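Local structure of RimK-related lysine biosynthesis protein (Thermococcus kodakarensis, 5K2M) at residues 191-195 against 196-200; 233-236 against 237-240; 262-265 against 266-270; 175-179 against 180-184; 139-142 against 143-147. The protein binds ADP and magnesium and probably works as an ATP-dependent ligase of the RimK family, LysX subfamily, in amino-acid biosynthesis. All blocks are in the same frame, centred on the assembly; numbering follows the deposited sequence.

Contact 1 (191-195 against 196-200); sequences HWITN and TARGG. With ADP (adenosine-5'-diphosphate), chain O.
Thr194 and Asn195 meet Arg198 and Gly200 round a tight turn, and Thr194 holds the ribose of ADP. The ADP O2' hydroxyl is hydrogen-bonded to Thr194 OG1 at 2.7 Å, to Thr194 N and to the carbonyl oxygen of Trp192, three partners round one atom. The threonine hydroxyl lies between its own backbone N and carbonyl carbon (chi1 58°), and Asp171 also grips it. The Trp192 ring meets the adenine without stacking flat on it: ADP N3 sits near the plane at the indole edge, 3.5 Å from Trp192 CE3, while Ile193 CG1 lies over the centre of one face.

Behind this shell, the Asn195 carbonyl oxygen accepts two backbone bonds from opposite sides of its plane, from Arg198 N at 3.0 Å and from Gly200 N at 2.8 Å. Gly200 CA also makes a CH...O contact with Thr194 O, and any CB there would strike the carbonyls of Thr194 and Asn195, which explains the glycine. Arg198 lays CD against Ile193 CG2 at 3.8 Å; Ile193 CD1 covers a face of its guanidinium, whose NH1 bonds to Gly129 O. This is a nucleotide-binding loop of an ATP-grasp domain, joining strands 180-188 and 201-204 beside the ribose.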
# COMPACT_ATOMS: atom_id res chain seq x y z
N HIS A 191 60.88 26.02 -0.58
CA HIS A 191 60.20 25.07 0.30
C HIS A 191 60.02 23.74 -0.45
O HIS A 191 59.87 23.74 -1.67
CB HIS A 191 58.85 25.64 0.75
CG HIS A 191 58.29 24.97 1.97
ND1 HIS A 191 57.29 24.01 1.90
CD2 HIS A 191 58.58 25.11 3.28
CE1 HIS A 191 57.00 23.60 3.12
NE2 HIS A 191 57.76 24.26 3.98
N TRP A 192 60.04 22.62 0.28
CA TRP A 192 59.87 21.28 -0.32
C TRP A 192 58.51 21.06 -1.01
O TRP A 192 58.39 20.21 -1.89
CB TRP A 192 60.14 20.15 0.69
CG TRP A 192 59.10 20.00 1.76
CD1 TRP A 192 59.03 20.68 2.93
CD2 TRP A 192 57.98 19.10 1.75
NE1 TRP A 192 57.95 20.28 3.66
CE2 TRP A 192 57.28 19.30 2.97
CE3 TRP A 192 57.50 18.15 0.85
CZ2 TRP A 192 56.12 18.59 3.30
CZ3 TRP A 192 56.35 17.43 1.18
CH2 TRP A 192 55.67 17.66 2.39
N ILE A 193 57.50 21.84 -0.61
CA ILE A 193 56.20 21.87 -1.29
C ILE A 193 56.22 22.95 -2.39
O ILE A 193 56.27 24.15 -2.11
CB ILE A 193 55.04 22.17 -0.31
CG1 ILE A 193 55.04 21.15 0.84
CG2 ILE A 193 53.70 22.13 -1.03
CD1 ILE A 193 54.21 21.56 2.04
N THR A 194 56.17 22.51 -3.65
CA THR A 194 56.42 23.39 -4.80
C THR A 194 55.18 23.89 -5.56
O THR A 194 55.34 24.53 -6.59
CB THR A 194 57.27 22.64 -5.86
OG1 THR A 194 56.58 21.45 -6.26
CG2 THR A 194 58.64 22.29 -5.32
N ASN A 195 53.96 23.62 -5.09
CA ASN A 195 52.77 23.98 -5.89
C ASN A 195 52.83 25.47 -6.23
O ASN A 195 53.23 26.28 -5.37
CB ASN A 195 51.45 23.73 -5.16
CG ASN A 195 51.19 22.26 -4.84
OD1 ASN A 195 50.32 21.60 -5.44
ND2 ASN A 195 51.86 21.78 -3.84
N THR A 196 52.42 25.84 -7.44
CA THR A 196 52.28 27.26 -7.80
C THR A 196 51.20 27.93 -6.94
O THR A 196 51.31 29.12 -6.64
CB THR A 196 51.92 27.46 -9.29
OG1 THR A 196 50.67 26.82 -9.56
CG2 THR A 196 53.00 26.89 -10.20
N ALA A 197 50.19 27.17 -6.52
CA ALA A 197 49.20 27.67 -5.57
C ALA A 197 49.83 28.13 -4.25
O ALA A 197 49.22 28.92 -3.52
CB ALA A 197 48.12 26.62 -5.29
N ARG A 198 51.03 27.63 -3.93
CA ARG A 198 51.73 28.01 -2.70
C ARG A 198 52.97 28.87 -2.94
O ARG A 198 53.79 29.04 -2.04
CB ARG A 198 52.09 26.76 -1.89
CG ARG A 198 50.88 26.01 -1.38
CD ARG A 198 51.24 24.96 -0.34
NE ARG A 198 51.50 25.57 0.96
CZ ARG A 198 51.30 24.98 2.15
NH1 ARG A 198 50.84 23.73 2.24
NH2 ARG A 198 51.56 25.66 3.26
N GLY A 199 53.10 29.43 -4.15
CA GLY A 199 54.23 30.29 -4.49
C GLY A 199 55.22 29.67 -5.46
O GLY A 199 56.15 30.34 -5.91
N GLY A 200 55.03 28.40 -5.79
CA GLY A 200 55.86 27.74 -6.81
C GLY A 200 55.96 28.57 -8.08
O GLY A 200 54.97 29.15 -8.52
PB ADP O . 48.69 18.04 -4.12
O1B ADP O . 49.52 18.86 -5.07
O2B ADP O . 48.27 18.78 -2.88
O3B ADP O . 47.53 17.30 -4.74
PA ADP O . 51.13 16.48 -4.09
O1A ADP O . 51.30 16.85 -5.55
O2A ADP O . 51.36 15.04 -3.75
O3A ADP O . 49.69 16.92 -3.52
O5' ADP O . 52.13 17.37 -3.19
C5' ADP O . 52.30 18.75 -3.42
C4' ADP O . 53.77 19.07 -3.56
O4' ADP O . 54.46 18.71 -2.36
C3' ADP O . 54.49 18.36 -4.70
O3' ADP O . 54.41 19.10 -5.93
C2' ADP O . 55.90 18.27 -4.16
O2' ADP O . 56.63 19.48 -4.38
C1' ADP O . 55.72 18.12 -2.67
N9 ADP O . 55.70 16.70 -2.30
C8 ADP O . 54.61 15.91 -2.21
N7 ADP O . 54.94 14.65 -1.87
C5 ADP O . 56.28 14.63 -1.74
C6 ADP O . 57.28 13.63 -1.38
N6 ADP O . 56.91 12.37 -1.09
N1 ADP O . 58.57 14.03 -1.36
C2 ADP O . 58.95 15.28 -1.64
N3 ADP O . 58.10 16.25 -1.98
C4 ADP O . 56.78 15.98 -2.04

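Contact 2 (233-236 against 237-240); sequences SEKG and LLVN. With ADP (adenosine-5'-diphosphate), chain O.
Leu238 folds back over the turn that precedes it and rests its CD1 methyl 3.5 Å from Ser233 OG, the closest side-chain approach of the contact. The hydroxyl beneath both donates and accepts. It donates to Gly236 O at 2.8 Å, lying in the carbonyl plane, and accepts from Lys235 N at 3.2 Å, which makes an ST turn inside the type I beta turn from Ser233 to Gly236. Its position between the backbone N and the carbonyl carbon (chi1 74°) brings it within range of both. Gly236 N closes the turn on Ser233 O at 2.8 Å, and its backbone angles would jam a CB against the preceding carbonyl, hence the glycine.

The Lys235 side is looser. The extended chain crosses Leu238 at about a right angle, with CE 4.1 Å from Leu238 CD1, and its ammonium runs on to a salt bridge with Glu163. Leu237 leaves in another direction, packing on Val210 and Leu213 of helix 208-219.

Farther along the strand, Asn240 ND2 gives ADP O2A a nearly straight bond of 2.8 Å (170°), while OD1 receives Gln162 NE2, a pairing that fixes the turn of the amide. With an alanine at Ser233, Lys235 N would probably be left without its acceptor and the turn freer to flex beneath Leu238. A small hydroxyl thus ties the hairpin bend together from within, and farther along strand 236-243 the Asn240 amide binds the alpha-phosphate.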
# COMPACT_ATOMS: atom_id res chain seq x y z
N SER A 233 64.65 12.28 -8.56
CA SER A 233 65.30 11.73 -7.37
C SER A 233 66.57 11.01 -7.79
O SER A 233 66.79 10.77 -8.98
CB SER A 233 64.37 10.74 -6.67
OG SER A 233 64.29 9.52 -7.39
N GLU A 234 67.39 10.66 -6.80
CA GLU A 234 68.63 9.91 -7.03
C GLU A 234 68.39 8.58 -7.77
O GLU A 234 69.32 8.03 -8.35
CB GLU A 234 69.40 9.68 -5.71
CG GLU A 234 68.71 8.76 -4.70
CD GLU A 234 69.32 8.83 -3.30
OE1 GLU A 234 70.54 9.07 -3.18
OE2 GLU A 234 68.58 8.62 -2.31
N LYS A 235 67.16 8.08 -7.74
CA LYS A 235 66.79 6.86 -8.46
C LYS A 235 66.02 7.14 -9.75
O LYS A 235 65.33 6.27 -10.27
CB LYS A 235 66.01 5.89 -7.55
CG LYS A 235 64.83 6.49 -6.80
CD LYS A 235 64.14 5.44 -5.95
CE LYS A 235 63.18 6.08 -4.95
NZ LYS A 235 62.33 5.08 -4.25
N GLY A 236 66.14 8.35 -10.29
CA GLY A 236 65.46 8.73 -11.51
C GLY A 236 64.09 9.33 -11.26
O GLY A 236 63.72 9.66 -10.11
N LEU A 237 63.32 9.46 -12.33
CA LEU A 237 62.02 10.11 -12.28
C LEU A 237 60.95 9.21 -11.65
O LEU A 237 60.93 8.00 -11.88
CB LEU A 237 61.59 10.54 -13.68
CG LEU A 237 62.55 11.50 -14.39
CD1 LEU A 237 62.09 11.72 -15.82
CD2 LEU A 237 62.67 12.82 -13.65
N LEU A 238 60.09 9.81 -10.84
CA LEU A 238 58.98 9.09 -10.20
C LEU A 238 57.70 9.88 -10.43
O LEU A 238 57.71 11.12 -10.35
CB LEU A 238 59.22 8.96 -8.69
CG LEU A 238 60.59 8.48 -8.22
CD1 LEU A 238 60.86 8.88 -6.78
CD2 LEU A 238 60.73 6.97 -8.40
N VAL A 239 56.61 9.17 -10.70
CA VAL A 239 55.31 9.80 -10.84
C VAL A 239 54.68 9.87 -9.46
O VAL A 239 54.58 8.87 -8.77
CB VAL A 239 54.40 9.02 -11.79
CG1 VAL A 239 53.04 9.71 -11.90
CG2 VAL A 239 55.05 8.90 -13.16
N ASN A 240 54.27 11.06 -9.06
CA ASN A 240 53.75 11.29 -7.72
C ASN A 240 52.23 11.22 -7.72
O ASN A 240 51.62 10.48 -6.95
CB ASN A 240 54.22 12.64 -7.19
CG ASN A 240 53.50 13.03 -5.91
OD1 ASN A 240 53.40 12.23 -4.99
ND2 ASN A 240 52.98 14.25 -5.86
PB ADP O . 48.69 18.04 -4.12
O1B ADP O . 49.52 18.86 -5.07
O2B ADP O . 48.27 18.78 -2.88
O3B ADP O . 47.53 17.30 -4.74
PA ADP O . 51.13 16.48 -4.09
O1A ADP O . 51.30 16.85 -5.55
O2A ADP O . 51.36 15.04 -3.75
O3A ADP O . 49.69 16.92 -3.52
O5' ADP O . 52.13 17.37 -3.19
C5' ADP O . 52.30 18.75 -3.42
C4' ADP O . 53.77 19.07 -3.56
O4' ADP O . 54.46 18.71 -2.36
C3' ADP O . 54.49 18.36 -4.70
O3' ADP O . 54.41 19.10 -5.93
C2' ADP O . 55.90 18.27 -4.16
O2' ADP O . 56.63 19.48 -4.38
C1' ADP O . 55.72 18.12 -2.67
N9 ADP O . 55.70 16.70 -2.30
C8 ADP O . 54.61 15.91 -2.21
N7 ADP O . 54.94 14.65 -1.87
C5 ADP O . 56.28 14.63 -1.74
C6 ADP O . 57.28 13.63 -1.38
N6 ADP O . 56.91 12.37 -1.09
N1 ADP O . 58.57 14.03 -1.36
C2 ADP O . 58.95 15.28 -1.64
N3 ADP O . 58.10 16.25 -1.98
C4 ADP O . 56.78 15.98 -2.04

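Contact 3 (262-265 against 266-270); sequences KLVE and YAVEV
Val268 places CG1 anti to its own carbonyl carbon and CG2 between the backbone N and that carbon (chi1 -43°), and this straddles the preceding turn of helix. CG1 lies 3.1 Å from Val264 O and CG2 3.1 Å from Glu265 O, both tight. Val264 has CG1 anti to its backbone N (chi1 169°), which brings it to 4.1 Å from Val268 CG1. The backbone beneath is regular: Val268 N bonds to Val264 O at 2.7 Å and Glu269 N to Glu265 O at 3.0 Å.

Tyr266 sends its ring off another side, where Val270 CG1 sits over the rim of one face and the hydroxyl bonds to Gly224 N. Lys262, on that side too, pairs with Glu180. Val264, Leu263 and Ala267 instead press on Ile47 of strand 45-49, so apolar residues suit this inner face. With an alanine in place of Val268, the Val264 methyl would probably lose its neighbour and a gap open along the helix. Apolar contact therefore seats helix 259-272 on the N-terminal sheet, while the polar tips of Lys262 and Tyr266 tie it to Glu180 and Gly224 of the ATP-grasp domain.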
# COMPACT_ATOMS: atom_id res chain seq x y z
N LYS A 262 43.77 22.48 -26.62
CA LYS A 262 43.90 21.02 -26.67
C LYS A 262 42.79 20.34 -25.86
O LYS A 262 42.28 19.30 -26.25
CB LYS A 262 45.27 20.60 -26.14
CG LYS A 262 46.45 21.05 -27.00
CD LYS A 262 46.57 20.16 -28.21
CE LYS A 262 47.64 20.64 -29.17
NZ LYS A 262 47.62 19.80 -30.40
N LEU A 263 42.43 20.94 -24.72
CA LEU A 263 41.38 20.40 -23.88
C LEU A 263 40.04 20.44 -24.62
O LEU A 263 39.27 19.47 -24.59
CB LEU A 263 41.30 21.17 -22.56
CG LEU A 263 40.20 20.82 -21.56
CD1 LEU A 263 40.42 19.43 -21.00
CD2 LEU A 263 40.15 21.84 -20.44
N VAL A 264 39.77 21.55 -25.29
CA VAL A 264 38.55 21.70 -26.07
C VAL A 264 38.52 20.77 -27.29
O VAL A 264 37.47 20.19 -27.60
CB VAL A 264 38.33 23.17 -26.50
CG1 VAL A 264 37.21 23.28 -27.52
CG2 VAL A 264 38.02 24.02 -25.28
N GLU A 265 39.65 20.61 -27.97
CA GLU A 265 39.74 19.69 -29.12
C GLU A 265 39.43 18.26 -28.69
O GLU A 265 38.75 17.52 -29.39
CB GLU A 265 41.12 19.75 -29.78
CG GLU A 265 41.37 21.04 -30.55
CD GLU A 265 42.82 21.23 -30.99
OE1 GLU A 265 43.63 20.28 -30.90
OE2 GLU A 265 43.16 22.35 -31.42
N TYR A 266 39.93 17.87 -27.53
CA TYR A 266 39.62 16.57 -26.98
C TYR A 266 38.13 16.48 -26.65
O TYR A 266 37.48 15.50 -27.00
CB TYR A 266 40.45 16.33 -25.74
CG TYR A 266 40.19 14.99 -25.13
CD1 TYR A 266 40.62 13.84 -25.75
CD2 TYR A 266 39.49 14.87 -23.95
CE1 TYR A 266 40.38 12.60 -25.22
CE2 TYR A 266 39.24 13.62 -23.40
CZ TYR A 266 39.70 12.50 -24.04
OH TYR A 266 39.47 11.26 -23.52
N ALA A 267 37.59 17.50 -26.00
CA ALA A 267 36.16 17.56 -25.75
C ALA A 267 35.36 17.42 -27.05
O ALA A 267 34.38 16.69 -27.08
CB ALA A 267 35.77 18.84 -25.04
N VAL A 268 35.78 18.10 -28.12
CA VAL A 268 35.03 17.96 -29.37
C VAL A 268 35.14 16.53 -29.92
O VAL A 268 34.15 15.99 -30.42
CB VAL A 268 35.33 19.03 -30.46
CG1 VAL A 268 35.41 20.43 -29.87
CG2 VAL A 268 36.57 18.70 -31.28
N GLU A 269 36.31 15.90 -29.80
CA GLU A 269 36.44 14.49 -30.16
C GLU A 269 35.51 13.58 -29.35
O GLU A 269 34.89 12.69 -29.93
CB GLU A 269 37.89 13.99 -30.05
CG GLU A 269 38.84 14.55 -31.10
CD GLU A 269 38.37 14.29 -32.52
OE1 GLU A 269 38.00 13.14 -32.83
OE2 GLU A 269 38.35 15.25 -33.34
N VAL A 270 35.37 13.79 -28.03
CA VAL A 270 34.46 12.93 -27.25
C VAL A 270 32.98 13.15 -27.60
O VAL A 270 32.19 12.21 -27.57
CB VAL A 270 34.67 12.94 -25.70
CG1 VAL A 270 36.14 13.04 -25.31
CG2 VAL A 270 33.85 14.02 -25.02

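Contact 4 (175-179 against 180-184); sequences YVIGG and EFVGA
Val182 N gives Tyr175 O an almost perfectly straight bond of 2.9 Å (178°), and Tyr175 N in turn reaches Gly183 O at the same length, nearly along the C=O axis. One residue thus pairs with two, and the register slips by one between Tyr175 and Val176: a beta bulge. Gly183 fits it because its backbone angles would jam a CB against the carbonyl before it. Val182 is turned so that CG2 meets Tyr175 CB at 3.3 Å, a tight approach, while CG1, anti to its carbonyl carbon (chi1 -39°), lies 4.0 Å from Ile177 CB.

Strands 170-177 and 180-188 form a beta hairpin with a two-residue loop, inside the five-stranded antiparallel sheet of the ATP-grasp domain. Its type I' turn runs from Ile177 to Glu180, with Gly178 and Gly179 at the positive-phi corners, as such a turn requires. Ile177 and Glu180 form a hydrogen-bonded pair, each N bonding to the other's O at 3.0 Å.

Val176 and Phe181 face the other side as a non-hydrogen-bonded pair; their side chains meet only lightly, Val176 CG2 to Phe181 CD1 at 4.4 Å, and both pack on helix 208-219. Across the sheet, a tyrosine suits position 175 because its ring packs on Met259 of helix 259-272 while its hydroxyl bonds to Glu247 O.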
# COMPACT_ATOMS: atom_id res chain seq x y z
N TYR A 175 51.57 17.72 -18.88
CA TYR A 175 50.19 17.66 -19.32
C TYR A 175 50.07 16.68 -20.48
O TYR A 175 50.86 16.75 -21.41
CB TYR A 175 49.72 19.05 -19.75
CG TYR A 175 49.72 20.05 -18.63
CD1 TYR A 175 50.89 20.74 -18.28
CD2 TYR A 175 48.56 20.31 -17.91
CE1 TYR A 175 50.89 21.66 -17.24
CE2 TYR A 175 48.55 21.22 -16.87
CZ TYR A 175 49.71 21.89 -16.54
OH TYR A 175 49.68 22.79 -15.51
N VAL A 176 49.11 15.77 -20.38
CA VAL A 176 48.79 14.81 -21.41
C VAL A 176 47.29 14.79 -21.59
O VAL A 176 46.52 14.55 -20.65
CB VAL A 176 49.28 13.40 -21.06
CG1 VAL A 176 48.91 12.40 -22.16
CG2 VAL A 176 50.79 13.39 -20.85
N ILE A 177 46.88 15.06 -22.83
CA ILE A 177 45.47 15.20 -23.18
C ILE A 177 45.18 14.21 -24.31
O ILE A 177 45.74 14.33 -25.39
CB ILE A 177 45.16 16.65 -23.60
CG1 ILE A 177 45.38 17.56 -22.39
CG2 ILE A 177 43.74 16.75 -24.14
CD1 ILE A 177 45.05 19.03 -22.59
N GLY A 178 44.35 13.21 -24.02
CA GLY A 178 43.98 12.19 -24.99
C GLY A 178 45.14 11.36 -25.52
O GLY A 178 45.07 10.85 -26.64
N GLY A 179 46.20 11.22 -24.73
CA GLY A 179 47.39 10.48 -25.14
C GLY A 179 48.49 11.35 -25.71
O GLY A 179 49.61 10.89 -25.90
N GLU A 180 48.20 12.62 -25.96
CA GLU A 180 49.18 13.53 -26.54
C GLU A 180 49.83 14.35 -25.44
O GLU A 180 49.16 15.11 -24.74
CB GLU A 180 48.49 14.46 -27.55
CG GLU A 180 49.43 15.40 -28.30
CD GLU A 180 48.71 16.57 -28.97
OE1 GLU A 180 47.50 16.45 -29.26
OE2 GLU A 180 49.35 17.62 -29.21
N PHE A 181 51.15 14.21 -25.30
CA PHE A 181 51.93 15.10 -24.45
C PHE A 181 51.77 16.52 -24.98
O PHE A 181 51.97 16.76 -26.17
CB PHE A 181 53.40 14.69 -24.48
CG PHE A 181 54.31 15.60 -23.70
CD1 PHE A 181 54.44 15.46 -22.33
CD2 PHE A 181 55.04 16.59 -24.34
CE1 PHE A 181 55.29 16.29 -21.60
CE2 PHE A 181 55.89 17.42 -23.62
CZ PHE A 181 56.02 17.27 -22.26
N VAL A 182 51.37 17.46 -24.13
CA VAL A 182 51.18 18.83 -24.61
C VAL A 182 52.20 19.81 -24.06
O VAL A 182 52.39 20.87 -24.64
CB VAL A 182 49.74 19.36 -24.38
CG1 VAL A 182 48.72 18.26 -24.65
CG2 VAL A 182 49.56 19.88 -22.99
N GLY A 183 52.87 19.46 -22.96
CA GLY A 183 53.92 20.32 -22.42
C GLY A 183 54.27 20.03 -20.98
O GLY A 183 53.56 19.27 -20.30
N ALA A 184 55.36 20.65 -20.51
CA ALA A 184 55.81 20.49 -19.14
C ALA A 184 56.57 21.69 -18.63
O ALA A 184 57.19 22.43 -19.40
CB ALA A 184 56.67 19.24 -18.99

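Contact 5 (139-142 against 143-147); sequences DSLE and AVLEH
Glu142 and Glu146 stand one helical turn apart, and each flat carboxylate has one oxygen bonded to the second subunit. Between the two glutamates runs the bond from Glu146 N to Glu142 O (2.8 Å), nearly straight on the carbonyl. Glu142 bonds to His191 of the second subunit through OE2, while OE1 keeps a salt bridge to Arg138 of its own chain; Glu146 OE1 takes Leu131 N of the second subunit. Asp139 joins Lys134 of that subunit, and Ser140 packs on its own counterpart there.

On the inner side, Leu145 CG anti to its carbonyl carbon (chi1 -63°) brings CD1 to 4.0 Å from Leu141 CD2, the two leucines crossing obliquely. They lie against Leu109, with Leu141 on Phe161 and Leu145 on His159. Val144 adds CG2 at 3.4 Å from Ser140 O. Small Ala143 leaves room for Ala133 of the second subunit. Such a mix, apolar inward and acidic outward, marks an amphipathic helix of the ATP-grasp domain at a subunit interface.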
# COMPACT_ATOMS: atom_id res chain seq x y z
N ASP A 139 57.28 11.41 17.22
CA ASP A 139 56.49 12.47 17.87
C ASP A 139 55.67 13.25 16.84
O ASP A 139 54.53 13.59 17.09
CB ASP A 139 57.39 13.41 18.68
CG ASP A 139 57.89 12.77 19.97
OD1 ASP A 139 57.16 11.97 20.58
OD2 ASP A 139 59.01 13.04 20.40
N SER A 140 56.27 13.52 15.69
CA SER A 140 55.58 14.20 14.60
C SER A 140 54.50 13.33 13.98
O SER A 140 53.43 13.83 13.64
CB SER A 140 56.57 14.62 13.52
OG SER A 140 57.68 15.31 14.09
N LEU A 141 54.77 12.03 13.85
CA LEU A 141 53.77 11.10 13.32
C LEU A 141 52.55 11.12 14.22
O LEU A 141 51.43 11.20 13.75
CB LEU A 141 54.31 9.68 13.26
CG LEU A 141 53.96 8.77 12.08
CD1 LEU A 141 53.75 7.34 12.58
CD2 LEU A 141 52.79 9.22 11.21
N GLU A 142 52.79 11.01 15.53
CA GLU A 142 51.72 11.05 16.52
C GLU A 142 50.90 12.33 16.45
O GLU A 142 49.67 12.29 16.46
CB GLU A 142 52.31 10.88 17.93
CG GLU A 142 52.64 9.43 18.21
CD GLU A 142 53.22 9.18 19.58
OE1 GLU A 142 53.86 8.11 19.73
OE2 GLU A 142 53.04 9.99 20.51
N ALA A 143 51.57 13.47 16.35
CA ALA A 143 50.89 14.75 16.26
C ALA A 143 49.97 14.79 15.03
O ALA A 143 48.80 15.13 15.16
CB ALA A 143 51.90 15.89 16.20
N VAL A 144 50.49 14.41 13.87
CA VAL A 144 49.69 14.38 12.64
C VAL A 144 48.48 13.46 12.80
O VAL A 144 47.35 13.85 12.48
CB VAL A 144 50.53 13.95 11.43
CG1 VAL A 144 49.66 13.69 10.20
CG2 VAL A 144 51.55 15.03 11.11
N LEU A 145 48.70 12.25 13.29
CA LEU A 145 47.60 11.29 13.45
C LEU A 145 46.57 11.74 14.50
O LEU A 145 45.37 11.51 14.33
CB LEU A 145 48.14 9.91 13.80
CG LEU A 145 49.02 9.26 12.73
CD1 LEU A 145 49.63 7.99 13.30
CD2 LEU A 145 48.22 8.95 11.47
N GLU A 146 47.04 12.38 15.57
CA GLU A 146 46.12 12.98 16.57
C GLU A 146 45.21 14.00 15.91
O GLU A 146 44.01 14.03 16.16
CB GLU A 146 46.89 13.68 17.72
CG GLU A 146 46.99 12.89 19.01
CD GLU A 146 45.64 12.65 19.69
OE1 GLU A 146 45.03 13.62 20.22
OE2 GLU A 146 45.21 11.48 19.69
N HIS A 147 45.77 14.86 15.08
CA HIS A 147 44.96 15.88 14.42
C HIS A 147 44.01 15.30 13.38
O HIS A 147 42.84 15.67 13.35
CB HIS A 147 45.83 17.00 13.85
CG HIS A 147 46.47 17.83 14.91
ND1 HIS A 147 46.08 19.12 15.18
CD2 HIS A 147 47.43 17.53 15.81
CE1 HIS A 147 46.79 19.59 16.19
NE2 HIS A 147 47.62 18.64 16.59

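Along the chain the order is contact 5, contact 4, contact 1, contact 2, contact 3. Contacts 4 and 2 share one antiparallel sheet, in hairpins whose centres lie about 19 Å apart. Contact 1 lies in a loop ahead of strand 201-204 at the edge of that sheet; it and contact 2 both touch ADP, with centres about 18 Å apart, so the nucleotide lies between them. Contact 3, on helix 259-272, packs directly on contact 4, their centres about 12 Å apart. Contact 5 is about 44 Å from contact 3, on the opposite side of the chain's centre. Contacts 1 and 5 both touch the second subunit, bringing the interface near the nucleotide loop.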